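Local coordinates for protein peptidoglycan glycosyltransferase (Burkholderia ambifaria, PDB 5UY7) that belongs to the penicillin-binding proteins and carries a transpeptidase-type domain of the beta-lactamase clan behind a dimerisation domain, at residues Ala209-Lys212 and Ala213-Lys217; Val277-Ala280 and Leu281-Arg285; Leu386-Leu390 and Phe391-Arg395; Ala485-Pro488 and Asn489-Ile492. All coordinates share one frame; numbering follows the deposited sequence. Where two conformers were deposited one is given.

Contact 1: Ala209-Lys212 and Ala213-Lys217; sequences ANLK and AAVEK
Lys212 and Glu216, one helical turn apart near the C-terminal end of helix 201-217, cross obliquely and meet at their charged ends in a textbook i to i+4 salt bridge. The lysine sets out with CG anti to its backbone N (chi1 177°), stays extended through CD and CE, and then bends at its last torsion (chi4 -66°), which swings NZ over to the carboxylate. Lys212 NZ lies 2.6 Å from Glu216 OE2 and reaches that oxygen on its syn side, 23° out of the carboxylate plane. The aliphatic chain follows, with Lys212 CE 3.3 Å from Glu216 OE2. From its own side, Glu216 leans back over the previous turn: its CG passes 3.2 Å from Lys212 O, the same carbonyl that accepts from Glu216 N at 3.0 Å. A water spans the remaining gap, accepting from Lys212 NZ and donating to Glu216 OE1, so that both carboxylate oxygens are engaged. Elsewhere around the helix, Leu211 and Val215 repeat the i to i+4 spacing with apolar groups. CG2 of Val215 stands 3.3 Å from Leu211 O and 4.4 Å from Leu211 CG. Ala214 packs on helix 509-526, and Asn210 ND2 bonds to Asp522 of that helix as well as to Ile206 O. In this part of the helix Leu211 and Val215 thus face strand 235-241, where Lys212 also touches Tyr241, while Glu216 is exposed. A direct bond backed by a water bridge probably restrains both flexible chains, although solvent would be expected to weaken the electrostatic gain.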
loop_
_atom_site.group_PDB
_atom_site.type_symbol
_atom_site.label_atom_id
_atom_site.label_comp_id
_atom_site.label_asym_id
_atom_site.label_seq_id
_atom_site.Cartn_x
_atom_site.Cartn_y
_atom_site.Cartn_z
ATOM N N ALA A 209 2.532 -9.074 18.794
ATOM C CA ALA A 209 3.741 -8.795 19.562
ATOM C C ALA A 209 4.525 -7.643 18.955
ATOM O O ALA A 209 4.991 -6.748 19.671
ATOM C CB ALA A 209 4.604 -10.050 19.632
ATOM N N ASN A 210 4.678 -7.646 17.629
ATOM C CA ASN A 210 5.454 -6.592 17.000
ATOM C C ASN A 210 4.721 -5.262 17.039
ATOM O O ASN A 210 5.350 -4.207 17.207
ATOM C CB ASN A 210 5.798 -6.977 15.557
ATOM C CG ASN A 210 6.922 -7.978 15.489
ATOM O OD1 ASN A 210 8.035 -7.701 15.932
ATOM N ND2 ASN A 210 6.647 -9.153 14.930
ATOM N N LEU A 211 3.395 -5.288 16.872
ATOM C CA LEU A 211 2.638 -4.042 16.885
ATOM C C LEU A 211 2.604 -3.438 18.279
ATOM O O LEU A 211 2.757 -2.220 18.436
ATOM C CB LEU A 211 1.219 -4.283 16.367
ATOM C CG LEU A 211 0.333 -3.047 16.261
ATOM C CD1 LEU A 211 0.866 -2.086 15.200
ATOM C CD2 LEU A 211 -1.101 -3.501 15.973
ATOM N N LYS A 212 2.421 -4.280 19.298
ATOM C CA LYS A 212 2.436 -3.810 20.680
ATOM C C LYS A 212 3.769 -3.153 21.005
ATOM O O LYS A 212 3.815 -2.064 21.588
ATOM C CB LYS A 212 2.161 -4.983 21.625
ATOM C CG LYS A 212 2.229 -4.654 23.112
ATOM C CD LYS A 212 1.828 -5.873 23.942
ATOM C CE LYS A 212 1.816 -5.584 25.440
ATOM N NZ LYS A 212 3.170 -5.289 25.964
ATOM N N ALA A 213 4.872 -3.796 20.611
ATOM C CA ALA A 213 6.187 -3.221 20.875
ATOM C C ALA A 213 6.339 -1.856 20.215
ATOM O O ALA A 213 6.917 -0.938 20.806
ATOM C CB ALA A 213 7.280 -4.177 20.400
ATOM N N ALA A 214 5.823 -1.702 18.992
ATOM C CA ALA A 214 5.946 -0.430 18.284
ATOM C C ALA A 214 5.074 0.649 18.913
ATOM O O ALA A 214 5.509 1.797 19.063
ATOM C CB ALA A 214 5.577 -0.614 16.814
ATOM N N VAL A 215 3.831 0.312 19.263
ATOM C CA VAL A 215 2.965 1.296 19.906
ATOM C C VAL A 215 3.601 1.787 21.200
ATOM O O VAL A 215 3.573 2.984 21.513
ATOM C CB VAL A 215 1.563 0.696 20.137
ATOM C CG1 VAL A 215 0.733 1.585 21.057
ATOM C CG2 VAL A 215 0.851 0.510 18.798
ATOM N N GLU A 216 4.230 0.876 21.946
ATOM C CA GLU A 216 4.905 1.269 23.178
ATOM C C GLU A 216 6.164 2.081 22.898
ATOM O O GLU A 216 6.428 3.077 23.580
ATOM C CB GLU A 216 5.243 0.027 24.000
ATOM C CG GLU A 216 4.013 -0.723 24.469
ATOM C CD GLU A 216 4.340 -2.052 25.116
ATOM O OE1 GLU A 216 5.513 -2.480 25.051
ATOM O OE2 GLU A 216 3.419 -2.668 25.691
ATOM N N LYS A 217 6.964 1.658 21.916
ATOM C CA LYS A 217 8.230 2.339 21.649
ATOM C C LYS A 217 8.009 3.789 21.242
ATOM O O LYS A 217 8.767 4.682 21.642
ATOM C CB LYS A 217 8.999 1.604 20.555
ATOM C CG LYS A 217 10.340 2.235 20.204
ATOM C CD LYS A 217 10.849 1.695 18.881
ATOM C CE LYS A 217 12.195 2.282 18.507
ATOM N NZ LYS A 217 13.246 1.843 19.461
HETATM O O HOH W 1 5.815 -5.421 24.288
#

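Contact 2: Val277-Ala280 and Leu281-Arg285; sequences VSLA and LDLHR
Ala280 O accepts from Arg285 N at 2.9 Å, a bond that reaches back across the end of helix 273-282 and pairs with the one from His284 N to Leu281 O. Before it, the regular helical ladder satisfies the carbonyls in turn: Val277 O takes Leu281 N, Ser278 O takes Asp282 N, and Leu279 O takes Leu283 N at 2.8 Å. The polar side chains find their partners elsewhere. Ser278 OG bonds to Pro274 O one turn back, while Asp282 OD1 is gripped twice, by Thr430 OG1 and Thr427 N. Arg285 bends at chi2 (-71°), and its guanidinium, with Leu283 CB above one face, toward its rim, forms a salt bridge to Glu340 through NH2 and a hydrogen bond to Thr335 O through NH1. Between these polar ties, Val277 and Leu281 lie side by side, CG1 to CD1 3.8 Å, against helix 428-442. Leu279 and Leu283 cross at a slant, the former's CG 3.7 Å from the latter's CD1, beside helix 338-347. His284 leaves the helix with positive phi (65°); together with the two bonds back into the last turn, this defines a Schellman motif, a classic C-terminal helix cap.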
loop_
_atom_site.group_PDB
_atom_site.type_symbol
_atom_site.label_atom_id
_atom_site.label_comp_id
_atom_site.label_asym_id
_atom_site.label_seq_id
_atom_site.Cartn_x
_atom_site.Cartn_y
_atom_site.Cartn_z
ATOM N N VAL A 277 1.004 4.619 -11.013
ATOM C CA VAL A 277 1.945 4.079 -11.981
ATOM C C VAL A 277 1.388 2.812 -12.611
ATOM O O VAL A 277 1.469 2.632 -13.835
ATOM C CB VAL A 277 3.307 3.838 -11.304
ATOM C CG1 VAL A 277 4.185 2.940 -12.166
ATOM C CG2 VAL A 277 3.988 5.168 -11.030
ATOM N N SER A 278 0.793 1.920 -11.802
ATOM C CA SER A 278 0.199 0.702 -12.353
ATOM C C SER A 278 -0.784 1.023 -13.472
ATOM O O SER A 278 -0.757 0.398 -14.541
ATOM C CB SER A 278 -0.513 -0.096 -11.258
ATOM O OG SER A 278 0.398 -0.639 -10.322
ATOM N N LEU A 279 -1.677 1.985 -13.238
ATOM C CA LEU A 279 -2.692 2.271 -14.248
ATOM C C LEU A 279 -2.073 2.842 -15.518
ATOM O O LEU A 279 -2.451 2.445 -16.623
ATOM C CB LEU A 279 -3.745 3.233 -13.684
ATOM C CG LEU A 279 -4.904 3.534 -14.635
ATOM C CD1 LEU A 279 -5.683 2.269 -14.996
ATOM C CD2 LEU A 279 -5.814 4.587 -14.008
ATOM N N ALA A 280 -1.114 3.767 -15.387
ATOM C CA ALA A 280 -0.491 4.338 -16.582
ATOM C C ALA A 280 0.263 3.279 -17.382
ATOM O O ALA A 280 0.263 3.307 -18.622
ATOM C CB ALA A 280 0.439 5.486 -16.188
ATOM N N LEU A 281 0.919 2.340 -16.698
ATOM C CA LEU A 281 1.516 1.205 -17.403
ATOM C C LEU A 281 0.448 0.368 -18.098
ATOM O O LEU A 281 0.591 0.002 -19.274
ATOM C CB LEU A 281 2.303 0.328 -16.422
ATOM C CG LEU A 281 3.534 0.986 -15.798
ATOM C CD1 LEU A 281 4.060 0.114 -14.656
ATOM C CD2 LEU A 281 4.607 1.153 -16.876
ATOM N N ASP A 282 -0.631 0.048 -17.377
ATOM C CA ASP A 282 -1.660 -0.835 -17.907
ATOM C C ASP A 282 -2.355 -0.220 -19.116
ATOM O O ASP A 282 -2.747 -0.935 -20.048
ATOM C CB ASP A 282 -2.677 -1.153 -16.810
ATOM C CG ASP A 282 -3.124 -2.599 -16.821
ATOM O OD1 ASP A 282 -2.255 -3.496 -16.916
ATOM O OD2 ASP A 282 -4.346 -2.831 -16.731
ATOM N N LEU A 283 -2.535 1.101 -19.109
ATOM C CA LEU A 283 -3.142 1.805 -20.233
ATOM C C LEU A 283 -2.149 2.088 -21.348
ATOM O O LEU A 283 -2.536 2.696 -22.355
ATOM C CB LEU A 283 -3.771 3.117 -19.751
ATOM C CG LEU A 283 -4.956 2.920 -18.806
ATOM C CD1 LEU A 283 -5.470 4.247 -18.257
ATOM C CD2 LEU A 283 -6.062 2.181 -19.548
ATOM N N HIS A 284 -0.894 1.657 -21.194
ATOM C CA HIS A 284 0.168 1.856 -22.177
ATOM C C HIS A 284 0.523 3.330 -22.359
ATOM O O HIS A 284 1.083 3.709 -23.390
ATOM C CB HIS A 284 -0.198 1.219 -23.528
ATOM C CG HIS A 284 -0.708 -0.187 -23.408
ATOM N ND1 HIS A 284 0.068 -1.220 -22.928
ATOM C CD2 HIS A 284 -1.917 -0.726 -23.695
ATOM C CE1 HIS A 284 -0.638 -2.338 -22.930
ATOM N NE2 HIS A 284 -1.847 -2.065 -23.390
ATOM N N ARG A 285 0.219 4.177 -21.365
ATOM C CA ARG A 285 0.590 5.589 -21.457
ATOM C C ARG A 285 2.080 5.800 -21.217
ATOM O O ARG A 285 2.682 6.715 -21.795
ATOM C CB ARG A 285 -0.214 6.423 -20.451
ATOM C CG ARG A 285 -1.724 6.297 -20.594
ATOM C CD ARG A 285 -2.260 6.990 -21.857
ATOM N NE ARG A 285 -3.503 6.338 -22.261
ATOM C CZ ARG A 285 -4.674 6.561 -21.676
ATOM N NH1 ARG A 285 -4.764 7.459 -20.706
ATOM N NH2 ARG A 285 -5.753 5.890 -22.053
#

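Contact 3: Leu386-Leu390 and Phe391-Arg395; sequences LSVSL and FQLAR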
loop_
_atom_site.group_PDB
_atom_site.type_symbol
_atom_site.label_atom_id
_atom_site.label_comp_id
_atom_site.label_asym_id
_atom_site.label_seq_id
_atom_site.Cartn_x
_atom_site.Cartn_y
_atom_site.Cartn_z
ATOM N N LEU A 386 -8.700 11.719 -1.163
ATOM C CA LEU A 386 -9.563 10.559 -1.002
ATOM C C LEU A 386 -9.216 9.940 0.343
ATOM O O LEU A 386 -8.138 10.182 0.888
ATOM C CB LEU A 386 -9.378 9.527 -2.128
ATOM C CG LEU A 386 -8.123 8.636 -2.128
ATOM C CD1 LEU A 386 -8.214 7.613 -3.251
ATOM C CD2 LEU A 386 -6.823 9.428 -2.257
ATOM N N SER A 387 -10.130 9.141 0.883
ATOM C CA SER A 387 -9.870 8.477 2.156
ATOM C C SER A 387 -10.151 6.988 2.030
ATOM O O SER A 387 -11.015 6.562 1.256
ATOM C CB SER A 387 -10.697 9.076 3.302
ATOM O OG SER A 387 -12.079 8.903 3.081
ATOM N N VAL A 388 -9.392 6.202 2.798
ATOM C CA VAL A 388 -9.404 4.744 2.740
ATOM C C VAL A 388 -9.236 4.212 4.157
ATOM O O VAL A 388 -8.761 4.914 5.046
ATOM C CB VAL A 388 -8.268 4.187 1.857
ATOM C CG1 VAL A 388 -8.322 4.797 0.459
ATOM C CG2 VAL A 388 -6.914 4.469 2.519
ATOM N N SER A 389 -9.598 2.946 4.353
ATOM C CA SER A 389 -9.243 2.226 5.570
ATOM C C SER A 389 -7.984 1.405 5.313
ATOM O O SER A 389 -7.623 1.132 4.169
ATOM C CB SER A 389 -10.367 1.291 6.022
ATOM O OG SER A 389 -10.524 0.240 5.075
ATOM N N LEU A 390 -7.332 0.977 6.402
ATOM C CA LEU A 390 -6.168 0.109 6.225
ATOM C C LEU A 390 -6.571 -1.217 5.589
ATOM O O LEU A 390 -5.830 -1.766 4.760
ATOM C CB LEU A 390 -5.459 -0.129 7.558
ATOM C CG LEU A 390 -4.116 -0.868 7.441
ATOM C CD1 LEU A 390 -3.096 0.001 6.725
ATOM C CD2 LEU A 390 -3.620 -1.244 8.841
ATOM N N PHE A 391 -7.749 -1.733 5.949
ATOM C CA PHE A 391 -8.255 -2.946 5.314
ATOM C C PHE A 391 -8.334 -2.773 3.804
ATOM O O PHE A 391 -7.894 -3.642 3.041
ATOM C CB PHE A 391 -9.634 -3.304 5.880
ATOM C CG PHE A 391 -10.164 -4.630 5.399
ATOM C CD1 PHE A 391 -10.791 -4.744 4.165
ATOM C CD2 PHE A 391 -10.041 -5.766 6.187
ATOM C CE1 PHE A 391 -11.271 -5.968 3.724
ATOM C CE2 PHE A 391 -10.525 -6.990 5.749
ATOM C CZ PHE A 391 -11.137 -7.088 4.520
ATOM N N GLN A 392 -8.902 -1.648 3.352
ATOM C CA GLN A 392 -9.011 -1.412 1.918
ATOM C C GLN A 392 -7.644 -1.384 1.245
ATOM O O GLN A 392 -7.490 -1.882 0.124
ATOM C CB GLN A 392 -9.749 -0.102 1.653
ATOM C CG GLN A 392 -11.249 -0.209 1.814
ATOM C CD GLN A 392 -11.918 1.145 1.683
ATOM O OE1 GLN A 392 -11.319 2.165 2.018
ATOM N NE2 GLN A 392 -13.150 1.164 1.181
ATOM N N LEU A 393 -6.643 -0.790 1.897
ATOM C CA LEU A 393 -5.306 -0.742 1.304
ATOM C C LEU A 393 -4.677 -2.126 1.236
ATOM O O LEU A 393 -4.040 -2.480 0.234
ATOM C CB LEU A 393 -4.409 0.203 2.105
ATOM C CG LEU A 393 -4.743 1.694 1.986
ATOM C CD1 LEU A 393 -3.845 2.485 2.938
ATOM C CD2 LEU A 393 -4.574 2.177 0.542
ATOM N N ALA A 394 -4.821 -2.918 2.298
ATOM C CA ALA A 394 -4.282 -4.273 2.272
ATOM C C ALA A 394 -4.887 -5.065 1.121
ATOM O O ALA A 394 -4.167 -5.716 0.355
ATOM C CB ALA A 394 -4.535 -4.976 3.606
ATOM N N ARG A 395 -6.212 -4.980 0.955
ATOM C CA ARG A 395 -6.871 -5.683 -0.143
ATOM C C ARG A 395 -6.392 -5.166 -1.493
ATOM O O ARG A 395 -6.097 -5.955 -2.404
ATOM C CB ARG A 395 -8.389 -5.542 -0.015
ATOM C CG ARG A 395 -9.166 -6.137 -1.177
ATOM C CD ARG A 395 -10.673 -6.005 -0.965
ATOM N NE ARG A 395 -11.076 -4.618 -0.741
ATOM C CZ ARG A 395 -12.306 -4.238 -0.409
ATOM N NH1 ARG A 395 -13.269 -5.139 -0.258
ATOM N NH2 ARG A 395 -12.573 -2.953 -0.225
HETATM O O HOH W 2 -11.789 4.072 -0.009
#
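Phe391 follows the N-terminal start of helix 390-401, and its CB lies 3.7 Å from Ser389 OG, the N-cap hydroxyl. Its ring packs against Met226, Ile261 and Pro354. Gln392 comes next and completes a capping box with Ser389. Gln392 N donates to Ser389 OG at 3.0 Å, a nearly straight bond (162°), and the side chain returns the grip: Gln392 OE1 accepts from Ser389 N at 3.0 Å, the donor tilted 29° from the amide plane. The serine hydroxyl is brought over the helix end by a chi1 of 67°, which places OG between the backbone N and the carbonyl carbon. The Gln392 amide is also held from its other end, NE2 donating to the carbonyls of Gln352 and Ala363, and a water lies within hydrogen-bonding distance of both OE1 and Ser387 O. Leu393 turns back toward the strand. Its N donates to Ser389 O, which starts the regular helical pattern, and its isobutyl group crosses Val388 at about a right angle, with Leu393 CG 3.6 Å from Val388 CG2. Ala394 N continues the pattern by bonding to Leu390 O at 2.9 Å, and its small side chain touches Met226 and Ala495 on the central sheet. Arg395 N carries it further by donating to Phe391 O. In a buried setting, the reciprocal bonds leave neither the first-turn NH of Gln392 nor the strand NH of Ser389 without an acceptor, and the ties on both ends of the glutamine amide fix its rotation.

Contact 4: Ala485-Pro488 and Asn489-Ile492; sequences APMP and NPRI
Ala485 and Ile492 close an antiparallel hairpin-like connection whose mouth carries a classic beta bulge, Arg491 and Ile492 both facing Ala485. Ala485 N donates to Ile492 O at 3.1 Å, and Ala485 O accepts twice: Ile492 N comes nearly straight on at 3.1 Å, whereas Arg491 N, at 2.8 Å, sits 36° above the carbonyl plane. Pro490, just before the bulge, turns its ring to the side of the hairpin where Met487 lies. Pro490 CB lies 3.7 Å from both Ala485 O and Ala485 N; the ring then extends past Arg435 of helix 428-442, and its last carbon, CD, reaches Pro488 O at 3.3 Å and the sulfur of Met487 more loosely. Two cis peptide bonds, before Pro486 and before Pro488, shape the outgoing arm. At the tip a water donates to Pro486 O and accepts from Asn489 N, bridging the turn, while Met487 O and Pro488 O are taken by Asn532 and Arg435. The hairpin thus joins neighbouring strands 477-485 and 492-499 of the central sheet. The CA of Pro490, itself a ring atom, makes a CA-H...O contact with Pro486 O at 3.1 Å, the angle at the hydrogen being 132°.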
loop_
_atom_site.group_PDB
_atom_site.type_symbol
_atom_site.label_atom_id
_atom_site.label_comp_id
_atom_site.label_asym_id
_atom_site.label_seq_id
_atom_site.Cartn_x
_atom_site.Cartn_y
_atom_site.Cartn_z
ATOM N N ALA A 485 5.681 -9.879 0.451
ATOM C CA ALA A 485 6.900 -10.661 0.630
ATOM C C ALA A 485 6.602 -12.117 0.316
ATOM O O ALA A 485 5.504 -12.588 0.610
ATOM C CB ALA A 485 7.426 -10.541 2.071
ATOM N N PRO A 486 7.553 -12.860 -0.253
ATOM C CA PRO A 486 8.847 -12.413 -0.763
ATOM C C PRO A 486 8.705 -12.098 -2.240
ATOM O O PRO A 486 7.881 -12.710 -2.911
ATOM C CB PRO A 486 9.748 -13.630 -0.541
ATOM C CG PRO A 486 8.828 -14.800 -0.716
ATOM C CD PRO A 486 7.440 -14.332 -0.290
ATOM N N MET A 487 9.495 -11.191 -2.741
ATOM C CA MET A 487 9.497 -10.979 -4.174
ATOM C C MET A 487 10.353 -12.052 -4.842
ATOM O O MET A 487 11.273 -12.601 -4.219
ATOM C CB MET A 487 10.039 -9.589 -4.488
ATOM C CG MET A 487 9.252 -8.461 -3.831
ATOM S SD MET A 487 7.595 -8.300 -4.532
ATOM C CE MET A 487 7.289 -6.558 -4.173
ATOM N N PRO A 488 10.092 -12.364 -6.124
ATOM C CA PRO A 488 9.120 -11.696 -6.999
ATOM C C PRO A 488 7.712 -12.269 -6.955
ATOM O O PRO A 488 6.823 -11.705 -7.602
ATOM C CB PRO A 488 9.706 -11.923 -8.377
ATOM C CG PRO A 488 10.285 -13.295 -8.260
ATOM C CD PRO A 488 10.865 -13.378 -6.859
ATOM N N ASN A 489 7.505 -13.366 -6.225
ATOM C CA ASN A 489 6.207 -14.040 -6.169
ATOM C C ASN A 489 5.718 -14.044 -4.726
ATOM O O ASN A 489 5.889 -15.036 -4.001
ATOM C CB ASN A 489 6.302 -15.456 -6.729
ATOM C CG ASN A 489 6.730 -15.464 -8.179
ATOM O OD1 ASN A 489 6.218 -14.690 -8.990
ATOM N ND2 ASN A 489 7.690 -16.313 -8.506
ATOM N N PRO A 490 5.079 -12.969 -4.279
ATOM C CA PRO A 490 4.803 -12.847 -2.845
ATOM C C PRO A 490 3.773 -13.839 -2.348
ATOM O O PRO A 490 2.858 -14.266 -3.067
ATOM C CB PRO A 490 4.305 -11.405 -2.684
ATOM C CG PRO A 490 3.991 -10.924 -4.065
ATOM C CD PRO A 490 4.807 -11.722 -5.018
ATOM N N ARG A 491 3.958 -14.209 -1.087
ATOM C CA ARG A 491 3.050 -15.072 -0.351
ATOM C C ARG A 491 2.088 -14.294 0.525
ATOM O O ARG A 491 0.942 -14.731 0.715
ATOM C CB ARG A 491 3.860 -16.032 0.524
ATOM C CG ARG A 491 3.013 -16.958 1.362
ATOM C CD ARG A 491 3.681 -18.296 1.518
ATOM N NE ARG A 491 2.936 -19.143 2.436
ATOM C CZ ARG A 491 3.370 -20.317 2.868
ATOM N NH1 ARG A 491 4.543 -20.771 2.455
ATOM N NH2 ARG A 491 2.634 -21.030 3.709
ATOM N N ILE A 492 2.526 -13.159 1.072
ATOM C CA ILE A 492 1.697 -12.382 1.982
ATOM C C ILE A 492 1.718 -10.913 1.593
ATOM O O ILE A 492 2.668 -10.412 0.981
ATOM C CB ILE A 492 2.148 -12.539 3.452
ATOM C CG1 ILE A 492 3.581 -12.015 3.633
ATOM C CG2 ILE A 492 2.005 -14.000 3.893
ATOM C CD1 ILE A 492 4.082 -12.115 5.088
HETATM O O HOH W 3 9.109 -15.210 -4.544
#

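The four contacts follow one another along the chain without touching, yet each sits at a helix or strand end of a fold built round one five-stranded sheet. Contacts 1 and 2 lie on opposite sides of the chain's centre, their own centres 38 Å apart, whereas contact 3 is the most central, about 8 Å from that point. Helix 509-526 borders contacts 1 and 4, and helix 428-442 links contacts 2 and 4. Contact 2 lies on helix 273-282, whose start carries the lysine of an SxxK-like pattern, probably the active-site signature of this family; the Val277 side chain is near that pattern without touching it. A sulfate ion, probably from the crystallisation liquor, lies about 4 Å from the Pro488 side chain in contact 4.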